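PDB 4JBM: interferon-inducible protein AIM2 from Mus musculus, which senses double-stranded DNA in the cytosol through its HIN domain and triggers assembly of the AIM2 inflammasome, leading to pyroptosis. Local coordinates for residues P14-E18 with P178-F182. Residues are numbered along the deposited sequence.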
loop_
_atom_site.group_PDB
_atom_site.type_symbol
_atom_site.label_atom_id
_atom_site.label_comp_id
_atom_site.label_asym_id
_atom_site.label_seq_id
_atom_site.Cartn_x
_atom_site.Cartn_y
_atom_site.Cartn_z
ATOM N N PRO A 14 -9.206 8.577 -4.698
ATOM C CA PRO A 14 -9.583 7.440 -5.540
ATOM C C PRO A 14 -9.039 7.540 -6.964
ATOM O O PRO A 14 -8.924 8.630 -7.527
ATOM C CB PRO A 14 -11.113 7.514 -5.558
ATOM C CG PRO A 14 -11.470 8.221 -4.288
ATOM C CD PRO A 14 -10.382 9.236 -4.103
ATOM N N PHE A 15 -8.691 6.389 -7.522
ATOM C CA PHE A 15 -8.176 6.299 -8.878
ATOM C C PHE A 15 -8.878 5.132 -9.528
ATOM O O PHE A 15 -9.327 4.218 -8.836
ATOM C CB PHE A 15 -6.666 6.049 -8.855
ATOM C CG PHE A 15 -6.264 4.750 -8.194
ATOM C CD1 PHE A 15 -6.215 4.655 -6.809
ATOM C CD2 PHE A 15 -5.924 3.633 -8.948
ATOM C CE1 PHE A 15 -5.841 3.475 -6.182
ATOM C CE2 PHE A 15 -5.544 2.443 -8.324
ATOM C CZ PHE A 15 -5.504 2.367 -6.938
ATOM N N GLU A 16 -8.962 5.136 -10.856
ATOM C CA GLU A 16 -9.640 4.040 -11.518
ATOM C C GLU A 16 -8.755 2.808 -11.475
ATOM O O GLU A 16 -7.574 2.857 -11.816
ATOM C CB GLU A 16 -9.985 4.378 -12.968
ATOM C CG GLU A 16 -10.461 3.159 -13.742
ATOM C CD GLU A 16 -10.802 3.461 -15.187
ATOM O OE1 GLU A 16 -10.607 4.617 -15.619
ATOM O OE2 GLU A 16 -11.257 2.537 -15.895
ATOM N N CYS A 17 -9.345 1.698 -11.059
ATOM C CA CYS A 17 -8.637 0.435 -10.971
ATOM C C CYS A 17 -9.488 -0.617 -11.683
ATOM O O CYS A 17 -10.590 -0.309 -12.137
ATOM C CB CYS A 17 -8.426 0.083 -9.497
ATOM S SG CYS A 17 -7.690 -1.526 -9.199
ATOM N N GLU A 18 -8.980 -1.838 -11.811
ATOM C CA GLU A 18 -9.774 -2.914 -12.402
ATOM C C GLU A 18 -10.673 -3.559 -11.354
ATOM O O GLU A 18 -11.722 -3.021 -10.995
ATOM C CB GLU A 18 -8.878 -3.966 -13.063
ATOM C CG GLU A 18 -9.499 -5.361 -13.136
ATOM C CD GLU A 18 -10.685 -5.445 -14.083
ATOM O OE1 GLU A 18 -10.910 -4.492 -14.858
ATOM O OE2 GLU A 18 -11.397 -6.474 -14.049
ATOM N N PRO A 178 -3.751 -5.880 -9.686
ATOM C CA PRO A 178 -4.668 -5.088 -10.514
ATOM C C PRO A 178 -5.003 -3.746 -9.870
ATOM O O PRO A 178 -5.160 -2.746 -10.572
ATOM C CB PRO A 178 -5.916 -5.976 -10.603
ATOM C CG PRO A 178 -5.817 -6.901 -9.430
ATOM C CD PRO A 178 -4.351 -7.166 -9.288
ATOM N N CYS A 179 -5.112 -3.723 -8.547
ATOM C CA CYS A 179 -5.451 -2.493 -7.846
ATOM C C CYS A 179 -4.271 -1.905 -7.077
ATOM O O CYS A 179 -4.458 -1.167 -6.109
ATOM C CB CYS A 179 -6.635 -2.720 -6.902
ATOM S SG CYS A 179 -8.246 -2.818 -7.716
ATOM N N SER A 180 -3.055 -2.223 -7.513
ATOM C CA SER A 180 -1.872 -1.597 -6.937
ATOM C C SER A 180 -1.695 -0.208 -7.533
ATOM O O SER A 180 -2.155 0.066 -8.640
ATOM C CB SER A 180 -0.615 -2.436 -7.191
ATOM O OG SER A 180 -0.782 -3.753 -6.707
ATOM N N PHE A 181 -1.041 0.669 -6.789
ATOM C CA PHE A 181 -0.607 1.949 -7.317
ATOM C C PHE A 181 0.924 1.937 -7.329
ATOM O O PHE A 181 1.556 1.427 -6.401
ATOM C CB PHE A 181 -1.133 3.090 -6.449
ATOM C CG PHE A 181 -1.136 4.418 -7.140
ATOM C CD1 PHE A 181 0.026 5.164 -7.243
ATOM C CD2 PHE A 181 -2.305 4.925 -7.668
ATOM C CE1 PHE A 181 0.023 6.392 -7.869
ATOM C CE2 PHE A 181 -2.318 6.148 -8.300
ATOM C CZ PHE A 181 -1.150 6.886 -8.400
ATOM N N PHE A 182 1.522 2.516 -8.363
ATOM C CA PHE A 182 2.970 2.536 -8.488
ATOM C C PHE A 182 3.384 3.918 -8.948
ATOM O O PHE A 182 2.760 4.481 -9.844
ATOM C CB PHE A 182 3.423 1.482 -9.502
ATOM C CG PHE A 182 4.895 1.513 -9.815
ATOM C CD1 PHE A 182 5.789 0.818 -9.025
ATOM C CD2 PHE A 182 5.376 2.211 -10.915
ATOM C CE1 PHE A 182 7.138 0.826 -9.309
ATOM C CE2 PHE A 182 6.730 2.225 -11.205
ATOM C CZ PHE A 182 7.610 1.529 -10.402
#
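The HIN domain is built from two OB folds in tandem, and here the end of a strand from the first, residues 14-18, meets the entry into the last strand of the second, residues 178-182. The chain directions are nearly antiparallel, 161° apart, yet no hydrogen bond joins the two backbones: each pairs within its own half, Phe15 with Ile26 and Phe181 with Thr161. The junction rests mainly on side chains, in one covalent link and one aromatic pair.

The link is the disulfide Cys17-Cys179. Cys17 points its CA-CB bond toward the other segment and, with chi1 in t, extends its sulfur across the gap; Cys179 starts sideways and turns its sulfur to meet it with chi1 in m. The chi3 of -116° gives the bridge a left-handed twist, somewhat wider than the ideal near -90°, with the CA atoms of Cys17 and Cys179 5.3 Å apart. Ile26 of strand 25-32 packs against both cysteines.

From the bridge toward Phe15 and Phe181 the backbones diverge, and the CA atoms of Phe15 and Phe181 are 8.9 Å apart. Two rings fill this space. Phe15, in the p rotamer, offers one face to the edge of Phe181, which is in t; the T-shaped stack has centroids 5.2 Å apart and planes at 86°, with CD2 of Phe181 4.0 Å from CG of Phe15. The disulfide and the stack thus tie the two OB folds side by side, the nearest atom of the two segments lying about 14 Å from the bound DNA. At the edge of its ring, CZ of Phe15 comes within 3.8 Å of Cys179 O.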